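Local coordinates for pirin-like protein YhaK (Escherichia coli, PDB 2VEC) that is a cytosolic monomeric bicupin of the pirin family, probably sensitive to reactive oxygen species, and lacks quercetin 2,3-dioxygenase activity, at residues D100-H105 with S117-V122; I187-G192 with S245-L250. One frame throughout, in Å; residues are numbered along the deposited sequence.

Contact 1 of 2, residues D100-H105 with S117-V122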
ATOM      1  N   ASP A 100     -15.527  -4.561  12.743  1.00 51.99           N
ATOM      2  CA  ASP A 100     -16.542  -3.715  12.151  1.00 51.61           C
ATOM      3  C   ASP A 100     -17.866  -3.821  12.902  1.00 55.30           C
ATOM      4  O   ASP A 100     -18.028  -4.691  13.752  1.00 57.25           O
ATOM      5  CB  ASP A 100     -16.665  -3.946  10.636  1.00 49.00           C
ATOM      6  CG  ASP A 100     -17.416  -5.214  10.259  1.00 50.18           C
ATOM      7  OD1 ASP A 100     -18.237  -5.755  11.043  1.00 53.05           O
ATOM      8  OD2 ASP A 100     -17.229  -5.646   9.106  1.00 48.20           O
ATOM      9  N   SER A 101     -18.796  -2.926  12.607  1.00 56.14           N
ATOM     10  CA  SER A 101     -20.071  -2.909  13.329  1.00 60.43           C
ATOM     11  C   SER A 101     -20.995  -4.096  13.030  1.00 62.60           C
ATOM     12  O   SER A 101     -22.031  -4.247  13.679  1.00 65.77           O
ATOM     13  CB  SER A 101     -20.796  -1.573  13.143  1.00 61.37           C
ATOM     14  OG  SER A 101     -20.809  -1.155  11.791  1.00 57.35           O
ATOM     15  N   GLU A 102     -20.632  -4.926  12.052  1.00 61.12           N
ATOM     16  CA  GLU A 102     -21.417  -6.114  11.690  1.00 63.68           C
ATOM     17  C   GLU A 102     -20.902  -7.394  12.354  1.00 65.33           C
ATOM     18  O   GLU A 102     -21.439  -8.485  12.126  1.00 66.97           O
ATOM     19  CB  GLU A 102     -21.486  -6.291  10.166  1.00 61.66           C
ATOM     20  CG  GLU A 102     -22.215  -5.178   9.416  1.00 63.07           C
ATOM     21  CD  GLU A 102     -23.650  -4.955   9.893  1.00 71.11           C
ATOM     22  OE1 GLU A 102     -24.401  -5.941  10.062  1.00 72.66           O
ATOM     23  OE2 GLU A 102     -24.025  -3.779  10.094  1.00 74.51           O
ATOM     24  N   GLY A 103     -19.877  -7.258  13.192  1.00 65.43           N
ATOM     25  CA  GLY A 103     -19.346  -8.402  13.930  1.00 67.04           C
ATOM     26  C   GLY A 103     -18.098  -9.034  13.327  1.00 64.35           C
ATOM     27  O   GLY A 103     -17.467  -9.885  13.974  1.00 65.12           O
ATOM     28  N   ASN A 104     -17.740  -8.636  12.103  1.00 61.03           N
ATOM     29  CA  ASN A 104     -16.560  -9.185  11.428  1.00 58.45           C
ATOM     30  C   ASN A 104     -15.270  -8.744  12.109  1.00 57.66           C
ATOM     31  O   ASN A 104     -15.164  -7.607  12.573  1.00 58.18           O
ATOM     32  CB  ASN A 104     -16.516  -8.795   9.959  1.00 55.52           C
ATOM     33  CG  ASN A 104     -17.757  -9.195   9.209  1.00 56.32           C
ATOM     34  OD1 ASN A 104     -18.386  -8.362   8.564  1.00 57.51           O
ATOM     35  ND2 ASN A 104     -18.112 -10.475   9.270  1.00 55.66           N
ATOM     36  N   HIS A 105     -14.307  -9.658  12.200  1.00 56.92           N
ATOM     37  CA  HIS A 105     -13.040  -9.364  12.867  1.00 55.71           C
ATOM     38  C   HIS A 105     -11.889 -10.130  12.235  1.00 53.48           C
ATOM     39  O   HIS A 105     -12.068 -11.228  11.690  1.00 53.51           O
ATOM     40  CB  HIS A 105     -13.119  -9.677  14.359  1.00 58.85           C
ATOM     41  CG  HIS A 105     -13.540 -11.083  14.648  1.00 62.53           C
ATOM     42  ND1 HIS A 105     -12.637 -12.118  14.771  1.00 64.83           N
ATOM     43  CD2 HIS A 105     -14.769 -11.632  14.804  1.00 65.66           C
ATOM     44  CE1 HIS A 105     -13.292 -13.242  15.005  1.00 67.29           C
ATOM     45  NE2 HIS A 105     -14.587 -12.975  15.030  1.00 68.03           N
ATOM     46  N   SER A 117     -12.863  -4.773   2.254  1.00 29.32           N
ATOM     47  CA  SER A 117     -13.727  -4.299   1.153  1.00 30.46           C
ATOM     48  C   SER A 117     -14.921  -3.765   1.885  1.00 32.71           C
ATOM     49  O   SER A 117     -15.742  -4.545   2.372  1.00 35.68           O
ATOM     50  CB  SER A 117     -14.091  -5.441   0.211  1.00 30.09           C
ATOM     51  OG  SER A 117     -12.901  -5.830  -0.474  1.00 29.82           O
ATOM     52  N   THR A 118     -14.948  -2.446   2.074  1.00 32.86           N
ATOM     53  CA  THR A 118     -15.839  -1.862   3.079  1.00 35.74           C
ATOM     54  C   THR A 118     -17.249  -1.712   2.530  1.00 38.57           C
ATOM     55  O   THR A 118     -17.462  -1.721   1.302  1.00 37.60           O
ATOM     56  CB  THR A 118     -15.334  -0.501   3.609  1.00 36.39           C
ATOM     57  OG1 THR A 118     -15.400   0.464   2.562  1.00 34.43           O
ATOM     58  CG2 THR A 118     -13.883  -0.602   4.109  1.00 33.77           C
ATOM     59  N   GLN A 119     -18.196  -1.563   3.445  1.00 41.86           N
ATOM     60  CA  GLN A 119     -19.606  -1.526   3.101  1.00 45.47           C
ATOM     61  C   GLN A 119     -20.220  -0.244   3.632  1.00 47.51           C
ATOM     62  O   GLN A 119     -19.909   0.173   4.737  1.00 47.21           O
ATOM     63  CB  GLN A 119     -20.363  -2.704   3.722  1.00 47.39           C
ATOM     64  CG  GLN A 119     -19.740  -4.083   3.603  1.00 48.58           C
ATOM     65  CD  GLN A 119     -20.537  -5.128   4.419  1.00 51.76           C
ATOM     66  OE1 GLN A 119     -20.181  -5.464   5.563  1.00 55.86           O
ATOM     67  NE2 GLN A 119     -21.651  -5.611   3.845  1.00 55.82           N
ATOM     68  N   PRO A 120     -21.099   0.385   2.837  1.00 49.75           N
ATOM     69  CA  PRO A 120     -21.841   1.599   3.196  1.00 51.82           C
ATOM     70  C   PRO A 120     -22.412   1.617   4.608  1.00 54.32           C
ATOM     71  O   PRO A 120     -23.163   0.716   4.985  1.00 55.63           O
ATOM     72  CB  PRO A 120     -22.986   1.600   2.180  1.00 53.47           C
ATOM     73  CG  PRO A 120     -22.370   1.016   0.964  1.00 51.89           C
ATOM     74  CD  PRO A 120     -21.398  -0.036   1.453  1.00 49.66           C
ATOM     75  N   GLY A 121     -22.048   2.638   5.383  1.00 54.90           N
ATOM     76  CA  GLY A 121     -22.628   2.834   6.720  1.00 57.11           C
ATOM     77  C   GLY A 121     -22.102   1.893   7.796  1.00 57.53           C
ATOM     78  O   GLY A 121     -22.610   1.880   8.912  1.00 60.84           O
ATOM     79  N   VAL A 122     -21.085   1.097   7.474  1.00 54.38           N
ATOM     80  CA  VAL A 122     -20.528   0.188   8.458  1.00 54.49           C
ATOM     81  C   VAL A 122     -19.347   0.911   9.115  1.00 53.48           C
ATOM     82  O   VAL A 122     -18.614   1.606   8.440  1.00 52.19           O
ATOM     83  CB  VAL A 122     -20.168  -1.184   7.809  1.00 52.26           C
ATOM     84  CG1 VAL A 122     -19.361  -2.069   8.759  1.00 51.95           C
ATOM     85  CG2 VAL A 122     -21.456  -1.904   7.333  1.00 53.90           C
TER
HETATM   86  O   HOH W   1     -17.528  -4.661   6.381  1.00 44.54           O
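Val122 lies against the tight turn formed by Asp100 to Gly103, and its two methyls divide the work. From Val122 CB, which is 4.0 Å from Ser101 OG, the side chain forks. Val122 CG1, turned anti to the backbone N (chi1 170°), runs to 3.5 Å from Ser101 OG and 3.8 Å from Asp100 CB, crossing the aspartate at a slant. Val122 CG2 goes the other way and meets Glu102 CG at 4.0 Å; there the two side chains cross at about a right angle. A branched, wholly apolar residue suits this place because each methyl can cover a different part of the turn.

The turn is of type I and is stiffened by its first residue. Asp100 OD1 accepts from Glu102 N at 2.7 Å, which makes an Asx turn, and also from Asn104 N at 3.1 Å. These two donors lie 44° and 52° out of the carboxylate plane, on opposite faces, so OD1 is gripped from both. Gly103, with its positive phi, fits a place where a side chain would press on the preceding carbonyl. A water lies 2.9 Å from both Asp100 OD2 and Gln119 OE1 and may bridge them, though it has more acceptors in reach than protons to share. Gln119 opens the type II turn that ends at Val122, with Gly121 supplying the positive phi.

Ser101 OG is hydrogen-bonded to Ser123 N, just beyond Val122. In the N-terminal, pirin-family half of the bicupin, this surface contact joins the hairpin turn between strands 95-100 and 105-109 to the loop leading from strand 112-116 into strand 124-128. Strands 95-100, 105-109 and 124-128 share one four-stranded antiparallel sheet, and Tyr124 touches Asp100 and Thr118.

Contact 2 of 2, residues I187-G192 with S245-L250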
ATOM      1  N   ILE A 187       8.054  -4.571  -2.985  1.00 27.19           N
ATOM      2  CA  ILE A 187       9.442  -4.700  -3.458  1.00 27.25           C
ATOM      3  C   ILE A 187      10.422  -4.703  -2.299  1.00 27.22           C
ATOM      4  O   ILE A 187      10.342  -3.856  -1.440  1.00 26.36           O
ATOM      5  CB  ILE A 187       9.792  -3.486  -4.414  1.00 27.36           C
ATOM      6  CG1 ILE A 187       8.986  -3.600  -5.696  1.00 28.57           C
ATOM      7  CG2 ILE A 187      11.312  -3.443  -4.798  1.00 27.73           C
ATOM      8  CD1 ILE A 187       7.821  -2.611  -5.793  1.00 28.20           C
ATOM      9  N   VAL A 188      11.336  -5.666  -2.262  1.00 27.84           N
ATOM     10  CA  VAL A 188      12.353  -5.708  -1.200  1.00 28.53           C
ATOM     11  C   VAL A 188      13.661  -5.967  -1.911  1.00 30.57           C
ATOM     12  O   VAL A 188      13.851  -7.059  -2.466  1.00 33.03           O
ATOM     13  CB  VAL A 188      12.062  -6.839  -0.122  1.00 29.52           C
ATOM     14  CG1 VAL A 188      13.099  -6.782   1.027  1.00 29.53           C
ATOM     15  CG2 VAL A 188      10.608  -6.676   0.445  1.00 27.74           C
ATOM     16  N   LEU A 189      14.551  -4.986  -1.903  1.00 30.91           N
ATOM     17  CA  LEU A 189      15.825  -5.074  -2.662  1.00 33.43           C
ATOM     18  C   LEU A 189      16.989  -4.640  -1.795  1.00 34.90           C
ATOM     19  O   LEU A 189      16.812  -3.735  -0.958  1.00 35.20           O
ATOM     20  CB  LEU A 189      15.793  -4.147  -3.898  1.00 31.90           C
ATOM     21  CG  LEU A 189      14.760  -4.465  -4.999  1.00 31.27           C
ATOM     22  CD1 LEU A 189      14.670  -3.382  -6.082  1.00 31.67           C
ATOM     23  CD2 LEU A 189      14.946  -5.874  -5.616  1.00 33.19           C
ATOM     24  N   ASP A 190      18.153  -5.250  -2.020  1.00 38.01           N
ATOM     25  CA  ASP A 190      19.432  -4.781  -1.471  1.00 41.14           C
ATOM     26  C   ASP A 190      19.923  -3.634  -2.352  1.00 40.57           C
ATOM     27  O   ASP A 190      19.516  -3.511  -3.518  1.00 39.50           O
ATOM     28  CB  ASP A 190      20.496  -5.905  -1.440  1.00 44.65           C
ATOM     29  CG  ASP A 190      20.119  -7.073  -0.510  1.00 49.42           C
ATOM     30  OD1 ASP A 190      19.456  -6.837   0.518  1.00 50.94           O
ATOM     31  OD2 ASP A 190      20.515  -8.233  -0.783  1.00 56.28           O
ATOM     32  N   LYS A 191      20.790  -2.798  -1.796  1.00 41.48           N
ATOM     33  CA  LYS A 191      21.368  -1.678  -2.531  1.00 41.64           C
ATOM     34  C   LYS A 191      21.941  -2.164  -3.858  1.00 43.49           C
ATOM     35  O   LYS A 191      22.652  -3.183  -3.912  1.00 45.29           O
ATOM     36  CB  LYS A 191      22.447  -0.989  -1.689  1.00 43.60           C
ATOM     37  CG  LYS A 191      23.022   0.255  -2.304  1.00 44.65           C
ATOM     38  CD  LYS A 191      24.145   0.807  -1.430  1.00 50.67           C
ATOM     39  CE  LYS A 191      24.736   2.078  -2.009  1.00 54.01           C
ATOM     40  NZ  LYS A 191      25.805   1.805  -2.984  1.00 59.73           N
ATOM     41  N   GLY A 192      21.599  -1.459  -4.926  1.00 43.50           N
ATOM     42  CA  GLY A 192      22.121  -1.775  -6.246  1.00 45.80           C
ATOM     43  C   GLY A 192      21.354  -2.858  -6.994  1.00 45.74           C
ATOM     44  O   GLY A 192      21.655  -3.102  -8.156  1.00 46.85           O
ATOM     45  N   SER A 245      19.691   2.151  -1.588  1.00 36.23           N
ATOM     46  CA  SER A 245      20.052   1.647  -0.265  1.00 37.54           C
ATOM     47  C   SER A 245      19.178   0.413  -0.055  1.00 36.93           C
ATOM     48  O   SER A 245      18.345   0.115  -0.919  1.00 36.72           O
ATOM     49  CB  SER A 245      19.749   2.683   0.815  1.00 37.36           C
ATOM     50  OG  SER A 245      18.358   3.005   0.865  1.00 36.56           O
ATOM     51  N   PRO A 246      19.323  -0.299   1.084  1.00 38.16           N
ATOM     52  CA  PRO A 246      18.341  -1.376   1.329  1.00 37.08           C
ATOM     53  C   PRO A 246      16.925  -0.812   1.265  1.00 35.29           C
ATOM     54  O   PRO A 246      16.682   0.257   1.812  1.00 34.95           O
ATOM     55  CB  PRO A 246      18.691  -1.855   2.739  1.00 39.02           C
ATOM     56  CG  PRO A 246      20.178  -1.528   2.890  1.00 41.03           C
ATOM     57  CD  PRO A 246      20.348  -0.212   2.151  1.00 39.77           C
ATOM     58  N   LEU A 247      16.008  -1.491   0.575  1.00 33.16           N
ATOM     59  CA  LEU A 247      14.767  -0.853   0.163  1.00 30.57           C
ATOM     60  C   LEU A 247      13.543  -1.725   0.464  1.00 30.58           C
ATOM     61  O   LEU A 247      13.593  -2.939   0.281  1.00 31.26           O
ATOM     62  CB  LEU A 247      14.831  -0.617  -1.345  1.00 30.37           C
ATOM     63  CG  LEU A 247      13.589  -0.068  -2.037  1.00 27.49           C
ATOM     64  CD1 LEU A 247      13.434   1.405  -1.681  1.00 28.03           C
ATOM     65  CD2 LEU A 247      13.674  -0.308  -3.546  1.00 27.76           C
ATOM     66  N   ARG A 248      12.456  -1.105   0.931  1.00 28.71           N
ATOM     67  CA  ARG A 248      11.139  -1.717   0.809  1.00 27.39           C
ATOM     68  C   ARG A 248      10.296  -0.651   0.132  1.00 25.50           C
ATOM     69  O   ARG A 248      10.355   0.534   0.530  1.00 25.36           O
ATOM     70  CB  ARG A 248      10.543  -2.095   2.146  1.00 28.28           C
ATOM     71  CG  ARG A 248      11.115  -3.396   2.723  1.00 33.75           C
ATOM     72  CD  ARG A 248      10.353  -3.772   3.978  1.00 36.44           C
ATOM     73  NE  ARG A 248       8.933  -4.054   3.761  1.00 36.66           N
ATOM     74  CZ  ARG A 248       8.143  -4.476   4.745  1.00 35.23           C
ATOM     75  NH1 ARG A 248       8.686  -4.659   5.966  1.00 31.01           N
ATOM     76  NH2 ARG A 248       6.860  -4.713   4.517  1.00 33.86           N
ATOM     77  N   ALA A 249       9.533  -1.050  -0.886  1.00 24.33           N
ATOM     78  CA  ALA A 249       8.744  -0.098  -1.636  1.00 23.51           C
ATOM     79  C   ALA A 249       7.457  -0.731  -2.144  1.00 22.39           C
ATOM     80  O   ALA A 249       7.314  -1.970  -2.147  1.00 23.11           O
ATOM     81  CB  ALA A 249       9.570   0.421  -2.840  1.00 23.33           C
ATOM     82  N   LEU A 250       6.574   0.105  -2.663  1.00 22.38           N
ATOM     83  CA  LEU A 250       5.389  -0.383  -3.354  1.00 23.04           C
ATOM     84  C   LEU A 250       5.399   0.210  -4.748  1.00 23.54           C
ATOM     85  O   LEU A 250       5.874   1.347  -4.941  1.00 23.81           O
ATOM     86  CB  LEU A 250       4.119   0.155  -2.674  1.00 22.47           C
ATOM     87  CG  LEU A 250       3.831  -0.297  -1.242  1.00 22.32           C
ATOM     88  CD1 LEU A 250       2.536   0.359  -0.705  1.00 22.93           C
ATOM     89  CD2 LEU A 250       3.760  -1.831  -1.100  1.00 22.59           C
TER
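Four backbone hydrogen bonds tie Ile187 to Ala249 and Leu189 to Leu247, two for each antiparallel hydrogen-bonded pair. The shorter bonds run from Ile187 N to Ala249 O and from Leu247 N to Leu189 O, both 2.8 Å; in the latter the donor lies nearly in line with the carbonyl, at a C=O...N angle of 168°. Between these two pairs, Val188 and Arg248 form a non-hydrogen-bonded pair with CA atoms 4.6 Å apart, where Arg248 CA makes a CA-H...O contact with Ile187 O at 3.2 Å.

Ile187, Leu189, Leu247 and Ala249 share one buried face, which calls for apolar residues. Leu247 CD2 sits 4.1 Å from both Ile187 CG2 and Leu189 CD1, the three side chains pointing the same way. On the other face Val188 CG2 rests 4.0 Å from Arg248 CG, so the arginine lends its aliphatic part to the packing while its NE is hydrogen-bonded to His186 NE2. Past the strand end, Lys191 CB lies 3.8 Å from Ser245 CA; the lysine chain runs extended as far as CE, then bends, leading the amine away.

This pairing of strands 183-189 and 247-254 lies within a six-stranded sheet of the C-terminal cupin domain. Its apolar face packs on Leu241 and Ala243 of strand 238-243 and on Phe213 of strand 213-217, between the two sheets of the cupin beta-sandwich.

Following the chain from the N terminus, contact 1 comes first: it closes a short loop of 11 residues, largely strands 105-109 and 112-116, within the pirin-family half of the protein. Contact 2 opens only later, in the C-terminal cupin domain, and closes a far longer loop of 52 residues by bringing the late strand 247-254 back beside 183-189. The two are therefore in series, neither nested nor crossed. The centres of contact 1 and contact 2 are about 35 Å apart, on opposite sides of the centre of the chain, and the contacts do not touch. In this bicupin, contact 1 joins turns at the surface of one half, whereas contact 2 pairs strands within the other.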